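Local atomic coordinates of aluminum resistance protein (Clostridium novyi, PDB entry 3I16), a protein that probably cleaves carbon-sulfur bonds as a pyridoxal-5'-phosphate-dependent lyase of the methionine gamma-lyase family, with a proposed part in aluminum resistance. Residues D198-S201 against I202-V206; G222-D226 against T227-T231; E328-D332 against I333-I337. One frame throughout, in Å; residues are numbered along the deposited sequence.

Interaction 1: D198-S201 against I202-V206; sequences DIKS and IVDCV. With EDO (1,2-ethanediol), chain N.
Lys200 lays its side chain across that of Asp204, one helical turn further on, the two meeting at a slant. The lysine runs extended, with CG anti to the backbone N (chi1 -176°), and bends at its last torsion, which turns the ammonium back: Lys200 NZ meets Asp204 OD2 at 2.6 Å on the syn lone pair, in a short salt bridge. The methylene Lys200 CG lies 3.6 Å from the same Asp204 OD2. Both residues are exposed, so this i to i+4 ion pair rides on the solvent side of helix 196-209. Asp204 N is also hydrogen-bonded to Lys200 O at 2.9 Å. Ser201 folds its hydroxyl back on the helix, chi1 74°, and Ser201 OG gives a hydrogen bond to Asp198 O at 2.8 Å. That carbonyl also receives Ile202 N at 3.2 Å, and the two donors reach it from the same face of its plane. The carboxylate of Asp198 leads off from the next turn: its OD2 is hydrogen-bonded to the backbone N of Leu195 and, at 2.7 Å, to O2 of a 1,2-ethanediol, probably from the crystallisation liquor, that is also hydrogen-bonded to Lys161. On the buried flank, Ile199 CG2 and Val203 CG2 come within 4.3 Å, a loose apolar pairing. Val203 and Val206 rest on Cys215, and Ile202 on Ile182. This is the helix of the beta-alpha-beta crossover between parallel strands 177-183 and 214-218, its aliphatic flank on the sheet and its ion pair toward solvent, within the large domain of the aspartate aminotransferase-like fold.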
ATOM      1  N   ASP B 198       3.770 -25.161  33.535  1.00 17.99           N
ATOM      2  CA  ASP B 198       5.150 -25.665  33.411  1.00 17.62           C
ATOM      3  C   ASP B 198       6.099 -24.480  33.288  1.00 15.57           C
ATOM      4  O   ASP B 198       7.193 -24.493  33.824  1.00 15.19           O
ATOM      5  CB  ASP B 198       5.334 -26.553  32.172  1.00 19.83           C
ATOM      6  CG  ASP B 198       4.405 -27.797  32.153  1.00 22.71           C
ATOM      7  OD1 ASP B 198       4.253 -28.472  33.178  1.00 19.22           O
ATOM      8  OD2 ASP B 198       3.848 -28.106  31.075  1.00 23.90           O
ATOM      9  N   ILE B 199       5.679 -23.453  32.555  1.00 15.79           N
ATOM     10  CA  ILE B 199       6.492 -22.264  32.387  1.00 13.49           C
ATOM     11  C   ILE B 199       6.650 -21.566  33.733  1.00 13.02           C
ATOM     12  O   ILE B 199       7.757 -21.166  34.089  1.00 13.32           O
ATOM     13  CB  ILE B 199       5.917 -21.313  31.320  1.00 15.51           C
ATOM     14  CG1 ILE B 199       6.064 -21.965  29.935  1.00 11.84           C
ATOM     15  CG2 ILE B 199       6.652 -19.956  31.373  1.00 12.31           C
ATOM     16  CD1 ILE B 199       5.288 -21.297  28.785  1.00 10.87           C
ATOM     17  N   LYS B 200       5.558 -21.463  34.494  1.00 13.02           N
ATOM     18  CA  LYS B 200       5.609 -20.886  35.826  1.00 14.01           C
ATOM     19  C   LYS B 200       6.589 -21.664  36.712  1.00 12.48           C
ATOM     20  O   LYS B 200       7.383 -21.070  37.423  1.00 13.32           O
ATOM     21  CB  LYS B 200       4.234 -20.901  36.502  1.00 13.88           C
ATOM     22  CG  LYS B 200       4.220 -20.213  37.889  1.00 13.22           C
ATOM     23  CD  LYS B 200       2.848 -20.251  38.527  1.00 17.28           C
ATOM     24  CE  LYS B 200       2.770 -19.337  39.771  1.00 19.79           C
ATOM     25  NZ  LYS B 200       3.817 -19.599  40.780  1.00 25.31           N
ATOM     26  N   SER B 201       6.535 -22.986  36.678  1.00 12.12           N
ATOM     27  CA  SER B 201       7.426 -23.765  37.539  1.00 13.93           C
ATOM     28  C   SER B 201       8.900 -23.487  37.200  1.00 12.18           C
ATOM     29  O   SER B 201       9.710 -23.424  38.093  1.00 12.38           O
ATOM     30  CB  SER B 201       7.102 -25.268  37.489  1.00 14.38           C
ATOM     31  OG  SER B 201       7.540 -25.805  36.265  1.00 27.54           O
ATOM     32  N   ILE B 202       9.234 -23.290  35.922  1.00 12.48           N
ATOM     33  CA  ILE B 202      10.611 -22.955  35.530  1.00 11.31           C
ATOM     34  C   ILE B 202      10.988 -21.550  36.035  1.00 10.48           C
ATOM     35  O   ILE B 202      12.044 -21.350  36.658  1.00 10.57           O
ATOM     36  CB  ILE B 202      10.839 -23.035  33.990  1.00  8.89           C
ATOM     37  CG1 ILE B 202      10.671 -24.478  33.468  1.00 11.78           C
ATOM     38  CG2 ILE B 202      12.212 -22.477  33.641  1.00  9.18           C
ATOM     39  CD1 ILE B 202      10.587 -24.582  31.913  1.00  8.04           C
ATOM     40  N   VAL B 203      10.122 -20.579  35.798  1.00 10.38           N
ATOM     41  CA  VAL B 203      10.415 -19.212  36.257  1.00 11.27           C
ATOM     42  C   VAL B 203      10.636 -19.180  37.764  1.00 13.35           C
ATOM     43  O   VAL B 203      11.689 -18.684  38.228  1.00 13.88           O
ATOM     44  CB  VAL B 203       9.351 -18.214  35.815  1.00  7.79           C
ATOM     45  CG1 VAL B 203       9.645 -16.831  36.382  1.00 16.93           C
ATOM     46  CG2 VAL B 203       9.305 -18.182  34.303  1.00 11.10           C
ATOM     47  N   ASP B 204       9.697 -19.740  38.533  1.00 13.25           N
ATOM     48  CA  ASP B 204       9.855 -19.781  39.999  1.00 15.68           C
ATOM     49  C   ASP B 204      11.162 -20.448  40.441  1.00 15.76           C
ATOM     50  O   ASP B 204      11.833 -19.990  41.362  1.00 15.25           O
ATOM     51  CB  ASP B 204       8.667 -20.482  40.667  1.00 15.79           C
ATOM     52  CG  ASP B 204       7.393 -19.698  40.535  1.00 16.75           C
ATOM     53  OD1 ASP B 204       7.461 -18.537  40.106  1.00 19.18           O
ATOM     54  OD2 ASP B 204       6.324 -20.236  40.860  1.00 21.66           O
ATOM     55  N   CYS B 205      11.524 -21.522  39.766  1.00 15.21           N
ATOM     56  CA  CYS B 205      12.749 -22.230  40.072  1.00 15.09           C
ATOM     57  C   CYS B 205      14.002 -21.367  39.810  1.00 14.09           C
ATOM     58  O   CYS B 205      14.917 -21.278  40.654  1.00 12.70           O
ATOM     59  CB  CYS B 205      12.773 -23.500  39.225  1.00 17.30           C
ATOM     60  SG  CYS B 205      14.258 -24.444  39.303  1.00 21.40           S
ATOM     61  N   VAL B 206      14.049 -20.746  38.641  1.00 12.97           N
ATOM     62  CA  VAL B 206      15.194 -19.908  38.252  1.00 12.59           C
ATOM     63  C   VAL B 206      15.377 -18.697  39.186  1.00 13.91           C
ATOM     64  O   VAL B 206      16.483 -18.441  39.683  1.00 11.32           O
ATOM     65  CB  VAL B 206      15.052 -19.421  36.790  1.00 10.98           C
ATOM     66  CG1 VAL B 206      16.096 -18.318  36.449  1.00 15.73           C
ATOM     67  CG2 VAL B 206      15.147 -20.596  35.829  1.00 10.04           C
TER
HETATM   68  C1  EDO N 431       4.937 -30.611  28.977  1.00 45.69           C
HETATM   69  O1  EDO N 431       5.085 -32.004  29.259  1.00 53.73           O
HETATM   70  C2  EDO N 431       3.453 -30.284  28.951  1.00 42.96           C
HETATM   71  O2  EDO N 431       2.862 -30.514  30.231  1.00 43.53           O

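Interaction 2: G222-D226 against T227-T231; sequences GEFMD and TKEPT
A type II beta turn from Gly222 to Met225, with Phe224 at a positive phi (65°) and Met225 N bonded to Gly222 O at 3.2 Å, offers its Phe224 N-H to the carboxylate of Glu229. The glutamate bends at its second torsion (chi2 -67°), and this brings Glu229 OE2 to 2.8 Å from Phe224 N. The donor arrives on the syn side, only 16° out of the carboxylate plane, and the same oxygen lies 3.6 Å from Glu223 CA. Glu229 OE1 is taken by a salt bridge to Arg184 and a hydrogen bond from Asn219, so both oxygens have partners. Two waters lie between the two arms of the loop. One accepts from Asp226 N at 3.1 Å and lies within hydrogen-bonding reach of Gly222 O and Lys228 O, more acceptors being near than it has protons; the other can donate to Asp226 O, at 2.9 Å, or to Glu229 OE2, again with acceptors to spare. Further along, Asp226 closes an Asx turn: Lys228 N is bonded to Asp226 OD2 at 3.2 Å, coming from above the carboxylate plane. Thr227 N, inside this turn, is buried without a partner. The Phe224 ring packs on Leu294 and Ala297 of helix 287-318 and on Val48 of helix 17-54, while Glu223 OE2 is bonded to Tyr256. Thr227 touches Leu3 of the second subunit. Residues 222-226 follow directly on Cys220 and Tyr221 of the cofactor pocket. With Arg184, Asn219 and a main-chain N-H gathered round it, the buried Glu229 carboxylate is probably ionised, and its polar grip ties the turn to the residues that follow the cofactor-binding strand 214-218.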
ATOM      1  N   GLY B 222       1.818 -20.339  20.744  1.00 15.87           N
ATOM      2  CA  GLY B 222       1.097 -20.464  22.006  1.00 14.63           C
ATOM      3  C   GLY B 222       0.150 -19.342  22.333  1.00 14.97           C
ATOM      4  O   GLY B 222      -0.597 -19.446  23.304  1.00 14.24           O
ATOM      5  N   GLU B 223       0.147 -18.281  21.511  1.00 15.19           N
ATOM      6  CA  GLU B 223      -0.682 -17.121  21.807  1.00 13.03           C
ATOM      7  C   GLU B 223      -2.159 -17.492  21.802  1.00 12.05           C
ATOM      8  O   GLU B 223      -2.636 -18.193  20.905  1.00 13.27           O
ATOM      9  CB  GLU B 223      -0.441 -15.970  20.822  1.00 12.40           C
ATOM     10  CG  GLU B 223       0.998 -15.507  20.704  1.00 11.31           C
ATOM     11  CD  GLU B 223       1.826 -16.235  19.664  1.00 15.39           C
ATOM     12  OE1 GLU B 223       1.356 -17.235  19.073  1.00 10.46           O
ATOM     13  OE2 GLU B 223       2.990 -15.825  19.478  1.00 20.23           O
ATOM     14  N   PHE B 224      -2.853 -17.073  22.854  1.00 11.36           N
ATOM     15  CA  PHE B 224      -4.287 -17.323  23.041  1.00 12.16           C
ATOM     16  C   PHE B 224      -4.731 -18.803  23.225  1.00 13.18           C
ATOM     17  O   PHE B 224      -5.917 -19.119  23.132  1.00 13.95           O
ATOM     18  CB  PHE B 224      -5.084 -16.603  21.961  1.00 12.86           C
ATOM     19  CG  PHE B 224      -4.729 -15.133  21.852  1.00 13.69           C
ATOM     20  CD1 PHE B 224      -4.938 -14.285  22.916  1.00 12.91           C
ATOM     21  CD2 PHE B 224      -4.161 -14.628  20.705  1.00 13.97           C
ATOM     22  CE1 PHE B 224      -4.596 -12.944  22.831  1.00 12.47           C
ATOM     23  CE2 PHE B 224      -3.807 -13.288  20.616  1.00 16.47           C
ATOM     24  CZ  PHE B 224      -4.031 -12.446  21.678  1.00 15.13           C
HETATM   25  N   MSE B 225      -3.795 -19.681  23.566  1.00 13.76           N
HETATM   26  CA  MSE B 225      -4.135 -21.072  23.872  1.00 15.07           C
HETATM   27  C   MSE B 225      -4.737 -21.184  25.269  1.00 15.63           C
HETATM   28  O   MSE B 225      -5.467 -22.144  25.570  1.00 16.72           O
HETATM   29  CB  MSE B 225      -2.907 -21.969  23.787  1.00 13.20           C
HETATM   30  CG  MSE B 225      -2.294 -22.114  22.422  1.00 17.12           C
HETATM   31 SE   MSE B 225      -3.413 -23.027  21.120  0.75 11.19          SE
HETATM   32  CE  MSE B 225      -4.407 -21.509  20.480  1.00  8.77           C
ATOM     33  N   ASP B 226      -4.410 -20.219  26.125  1.00 12.91           N
ATOM     34  CA  ASP B 226      -4.881 -20.216  27.490  1.00 15.11           C
ATOM     35  C   ASP B 226      -5.289 -18.782  27.761  1.00 14.73           C
ATOM     36  O   ASP B 226      -5.077 -17.909  26.921  1.00 14.68           O
ATOM     37  CB  ASP B 226      -3.748 -20.683  28.431  1.00 17.04           C
ATOM     38  CG  ASP B 226      -4.219 -20.956  29.846  1.00 19.91           C
ATOM     39  OD1 ASP B 226      -5.092 -21.811  30.036  1.00 31.32           O
ATOM     40  OD2 ASP B 226      -3.732 -20.292  30.769  1.00 26.98           O
ATOM     41  N   THR B 227      -5.906 -18.545  28.913  1.00 14.25           N
ATOM     42  CA  THR B 227      -6.310 -17.211  29.305  1.00 13.19           C
ATOM     43  C   THR B 227      -5.095 -16.432  29.822  1.00 15.71           C
ATOM     44  O   THR B 227      -5.153 -15.201  29.921  1.00 14.16           O
ATOM     45  CB  THR B 227      -7.404 -17.223  30.382  1.00 14.75           C
ATOM     46  OG1 THR B 227      -6.932 -17.952  31.511  1.00 15.63           O
ATOM     47  CG2 THR B 227      -8.663 -17.890  29.861  1.00 12.01           C
ATOM     48  N   LYS B 228      -4.026 -17.148  30.168  1.00 14.76           N
ATOM     49  CA  LYS B 228      -2.762 -16.536  30.572  1.00 16.88           C
ATOM     50  C   LYS B 228      -1.682 -16.720  29.503  1.00 16.13           C
ATOM     51  O   LYS B 228      -1.734 -17.643  28.688  1.00 18.55           O
ATOM     52  CB  LYS B 228      -2.244 -17.163  31.874  1.00 18.76           C
ATOM     53  CG  LYS B 228      -3.082 -16.872  33.098  1.00 18.36           C
ATOM     54  CD  LYS B 228      -2.353 -17.283  34.372  1.00 22.80           C
ATOM     55  CE  LYS B 228      -3.093 -16.804  35.602  1.00 23.62           C
ATOM     56  NZ  LYS B 228      -4.467 -17.335  35.619  1.00 27.65           N
ATOM     57  N   GLU B 229      -0.696 -15.838  29.536  1.00 16.57           N
ATOM     58  CA  GLU B 229       0.482 -15.926  28.669  1.00 15.29           C
ATOM     59  C   GLU B 229       1.698 -16.060  29.612  1.00 16.70           C
ATOM     60  O   GLU B 229       1.565 -15.917  30.837  1.00 15.64           O
ATOM     61  CB  GLU B 229       0.568 -14.708  27.768  1.00 12.67           C
ATOM     62  CG  GLU B 229      -0.567 -14.630  26.719  1.00 12.21           C
ATOM     63  CD  GLU B 229      -0.520 -15.733  25.664  1.00 14.65           C
ATOM     64  OE1 GLU B 229       0.583 -16.209  25.341  1.00 19.02           O
ATOM     65  OE2 GLU B 229      -1.597 -16.100  25.124  1.00 17.04           O
ATOM     66  N   PRO B 230       2.886 -16.344  29.056  1.00 17.68           N
ATOM     67  CA  PRO B 230       4.028 -16.538  29.955  1.00 15.48           C
ATOM     68  C   PRO B 230       4.363 -15.307  30.786  1.00 14.83           C
ATOM     69  O   PRO B 230       4.916 -15.445  31.873  1.00 14.62           O
ATOM     70  CB  PRO B 230       5.172 -16.881  29.008  1.00 15.55           C
ATOM     71  CG  PRO B 230       4.504 -17.485  27.829  1.00 18.79           C
ATOM     72  CD  PRO B 230       3.214 -16.710  27.670  1.00 16.42           C
ATOM     73  N   THR B 231       4.012 -14.126  30.292  1.00 13.92           N
ATOM     74  CA  THR B 231       4.257 -12.882  31.006  1.00 13.94           C
ATOM     75  C   THR B 231       3.349 -12.748  32.248  1.00 13.77           C
ATOM     76  O   THR B 231       3.616 -11.927  33.115  1.00 16.84           O
ATOM     77  CB  THR B 231       4.066 -11.675  30.057  1.00 14.29           C
ATOM     78  OG1 THR B 231       2.840 -11.850  29.334  1.00 13.19           O
ATOM     79  CG2 THR B 231       5.222 -11.594  29.042  1.00  8.96           C
TER
HETATM   80  O   HOH W   1      -1.701 -18.737  26.150  1.00 12.75           O
HETATM   81  O   HOH W   2      -4.114 -15.333  26.145  1.00 12.57           O

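Interaction 3: E328-D332 against I333-I337; sequences EKRSD and IIQSI
Arg330 stretches from CG to NE (chi3 -179°) while Gln335 kinks at its second torsion (chi2 59°), and together these bring the guanidinium to the amide oxygen across the loop that leads into strand 335-338 of the antiparallel sheet. Arg330 grips end-on: NH1 lies 2.8 Å and NH2 3.0 Å from Gln335 OE1, which sits in the guanidinium plane and takes both bonds. The amide is turned about 50° out of that plane, with NH1 nearly in line with its C=O bond. Gln335 NE2 is hydrogen-bonded to Pro324 O and to Ser336 O, so both ends of the amide are held, which fixes its rotation. The stem of Arg330 lies on Leu305 and Ile309 of helix 287-318. Where the chain turns at Asp332, that residue forms an Asx turn: Ile334 N is bonded to Asp332 OD1 at 2.9 Å, approaching from above the carboxylate plane, while Ile334 CB packs 3.7 Å from the same oxygen. The other oxygen, Asp332 OD2, is bonded to Ser185 OG, and Ser185 lines the cofactor pocket. Ile334, whose side chain also touches Ser185, comes to about 5 Å from the bound pyridoxal phosphate. The Asx turn probably helps to place this part of the loop beside the pocket, and Gln335 then enters the sheet by pairing with Leu405. One water lies between the two arms: it accepts from Arg330 NH1 at 2.8 Å and can donate to Asp332 O at 2.7 Å or Ile334 O at 2.8 Å, with more acceptors near than it has protons.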
ATOM      1  N   GLU B 328      -5.745 -34.101  25.251  1.00 15.24           N
ATOM      2  CA  GLU B 328      -4.713 -33.560  26.120  1.00 15.30           C
ATOM      3  C   GLU B 328      -4.761 -32.049  26.085  1.00 16.00           C
ATOM      4  O   GLU B 328      -5.204 -31.468  25.106  1.00 17.62           O
ATOM      5  CB  GLU B 328      -3.338 -34.016  25.675  1.00 15.98           C
ATOM      6  CG  GLU B 328      -3.248 -35.500  25.528  1.00 20.48           C
ATOM      7  CD  GLU B 328      -1.830 -35.964  25.461  1.00 27.62           C
ATOM      8  OE1 GLU B 328      -1.144 -35.940  26.514  1.00 31.82           O
ATOM      9  OE2 GLU B 328      -1.417 -36.386  24.368  1.00 15.38           O
ATOM     10  N   LYS B 329      -4.287 -31.424  27.154  1.00 16.75           N
ATOM     11  CA  LYS B 329      -4.238 -29.970  27.274  0.50 17.10           C
ATOM     12  C   LYS B 329      -3.121 -29.477  26.332  1.00 16.70           C
ATOM     13  O   LYS B 329      -1.999 -29.962  26.409  1.00 17.67           O
ATOM     14  CB  LYS B 329      -3.924 -29.607  28.729  0.50 18.33           C
ATOM     15  CG  LYS B 329      -4.434 -28.264  29.220  0.50 24.82           C
ATOM     16  CD  LYS B 329      -3.976 -28.039  30.664  0.50 24.11           C
ATOM     17  CE  LYS B 329      -4.272 -29.247  31.520  0.50 25.31           C
ATOM     18  NZ  LYS B 329      -3.538 -29.231  32.819  0.50 21.58           N
ATOM     19  N   ARG B 330      -3.436 -28.523  25.468  1.00 15.94           N
ATOM     20  CA  ARG B 330      -2.503 -27.992  24.483  1.00 17.36           C
ATOM     21  C   ARG B 330      -1.978 -26.612  24.798  1.00 16.67           C
ATOM     22  O   ARG B 330      -2.709 -25.789  25.329  1.00 18.50           O
ATOM     23  CB  ARG B 330      -3.190 -27.977  23.128  1.00 14.41           C
ATOM     24  CG  ARG B 330      -3.468 -29.387  22.649  1.00 16.36           C
ATOM     25  CD  ARG B 330      -4.462 -29.442  21.528  1.00 16.35           C
ATOM     26  NE  ARG B 330      -4.699 -30.835  21.127  1.00 13.65           N
ATOM     27  CZ  ARG B 330      -4.201 -31.459  20.056  1.00 11.42           C
ATOM     28  NH1 ARG B 330      -3.424 -30.846  19.174  1.00  9.96           N
ATOM     29  NH2 ARG B 330      -4.510 -32.741  19.848  1.00 13.81           N
ATOM     30  N   SER B 331      -0.707 -26.379  24.487  1.00 16.59           N
ATOM     31  CA  SER B 331      -0.082 -25.064  24.691  1.00 18.37           C
ATOM     32  C   SER B 331       0.393 -24.461  23.376  1.00 18.58           C
ATOM     33  O   SER B 331       1.064 -23.425  23.370  1.00 22.46           O
ATOM     34  CB  SER B 331       1.061 -25.150  25.698  1.00 20.94           C
ATOM     35  OG  SER B 331       1.237 -23.898  26.375  1.00 12.96           O
ATOM     36  N   ASP B 332       0.027 -25.096  22.261  1.00 16.97           N
ATOM     37  CA  ASP B 332       0.298 -24.564  20.918  1.00 17.07           C
ATOM     38  C   ASP B 332      -0.696 -25.178  19.917  1.00 16.64           C
ATOM     39  O   ASP B 332      -1.482 -26.068  20.267  1.00 16.42           O
ATOM     40  CB  ASP B 332       1.773 -24.736  20.501  1.00 16.25           C
ATOM     41  CG  ASP B 332       2.147 -26.173  20.146  1.00 17.38           C
ATOM     42  OD1 ASP B 332       1.262 -26.992  19.821  1.00 21.02           O
ATOM     43  OD2 ASP B 332       3.353 -26.491  20.168  1.00 17.88           O
ATOM     44  N   ILE B 333      -0.656 -24.725  18.673  1.00 18.92           N
ATOM     45  CA  ILE B 333      -1.599 -25.205  17.661  1.00 16.83           C
ATOM     46  C   ILE B 333      -1.093 -26.366  16.812  1.00 15.82           C
ATOM     47  O   ILE B 333      -1.752 -26.761  15.855  1.00 15.57           O
ATOM     48  CB  ILE B 333      -2.067 -24.048  16.712  1.00 16.66           C
ATOM     49  CG1 ILE B 333      -0.908 -23.472  15.882  1.00 17.97           C
ATOM     50  CG2 ILE B 333      -2.767 -22.953  17.519  1.00 18.30           C
ATOM     51  CD1 ILE B 333      -1.366 -22.629  14.685  1.00 14.98           C
ATOM     52  N   ILE B 334       0.061 -26.922  17.148  1.00 13.22           N
ATOM     53  CA  ILE B 334       0.672 -27.910  16.269  1.00 14.45           C
ATOM     54  C   ILE B 334       0.196 -29.329  16.570  1.00 12.55           C
ATOM     55  O   ILE B 334       0.014 -29.662  17.736  1.00 11.96           O
ATOM     56  CB  ILE B 334       2.216 -27.845  16.343  1.00 15.14           C
ATOM     57  CG1 ILE B 334       2.703 -26.454  15.943  1.00 18.54           C
ATOM     58  CG2 ILE B 334       2.843 -28.882  15.410  1.00 12.64           C
ATOM     59  CD1 ILE B 334       4.213 -26.299  15.994  1.00 23.29           C
ATOM     60  N   GLN B 335      -0.058 -30.117  15.519  1.00 10.23           N
ATOM     61  CA  GLN B 335      -0.403 -31.521  15.647  1.00 11.68           C
ATOM     62  C   GLN B 335       0.627 -32.341  14.902  1.00 13.23           C
ATOM     63  O   GLN B 335       0.831 -32.095  13.712  1.00 15.51           O
ATOM     64  CB  GLN B 335      -1.786 -31.820  15.057  1.00 12.36           C
ATOM     65  CG  GLN B 335      -2.168 -33.274  15.199  1.00  8.17           C
ATOM     66  CD  GLN B 335      -2.174 -33.704  16.654  1.00  9.85           C
ATOM     67  OE1 GLN B 335      -2.716 -32.998  17.504  1.00  9.50           O
ATOM     68  NE2 GLN B 335      -1.589 -34.874  16.948  1.00  7.05           N
ATOM     69  N   SER B 336       1.243 -33.323  15.572  1.00 12.24           N
ATOM     70  CA  SER B 336       2.261 -34.185  14.976  0.50 12.90           C
ATOM     71  C   SER B 336       1.663 -35.553  14.656  1.00 12.06           C
ATOM     72  O   SER B 336       0.857 -36.059  15.452  1.00 10.14           O
ATOM     73  CB  SER B 336       3.446 -34.371  15.941  0.50 13.26           C
ATOM     74  OG  SER B 336       3.919 -33.126  16.449  0.50 13.85           O
ATOM     75  N   ILE B 337       2.076 -36.133  13.523  1.00 11.08           N
ATOM     76  CA  ILE B 337       1.622 -37.444  13.066  0.50 11.42           C
ATOM     77  C   ILE B 337       2.866 -38.262  12.664  1.00 14.42           C
ATOM     78  O   ILE B 337       3.611 -37.847  11.781  1.00 14.18           O
ATOM     79  CB  ILE B 337       0.725 -37.314  11.809  0.50 11.39           C
ATOM     80  CG1 ILE B 337      -0.323 -36.204  11.964  0.50 10.82           C
ATOM     81  CG2 ILE B 337       0.078 -38.635  11.455  0.50  8.89           C
ATOM     82  CD1 ILE B 337      -1.015 -35.884  10.683  0.50  2.00           C
TER
HETATM   83  O   HOH W   3      -1.799 -28.666  19.668  1.00 18.82           O

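In the fold
Interaction 1 is a partly buried helix with a salt bridge on its solvent side, while interactions 2 and 3 are buried loops held by side-chain bonds to main-chain or amide groups and by waters. Both loops contain an Asx turn and pass near the cofactor. Interactions 1 and 2 belong to the part of the chain built on the mixed seven-stranded sheet and touch where Ile199 CD1 packs on Pro230 CG at 4.0 Å. Interaction 3 leads into the other, antiparallel sheet, and selenomethionine Met225 joins it to interaction 2, its SE lying 3.7 Å from Ile333 CG2. Interactions 1 and 3 do not touch, their nearest atoms being about 5 Å apart.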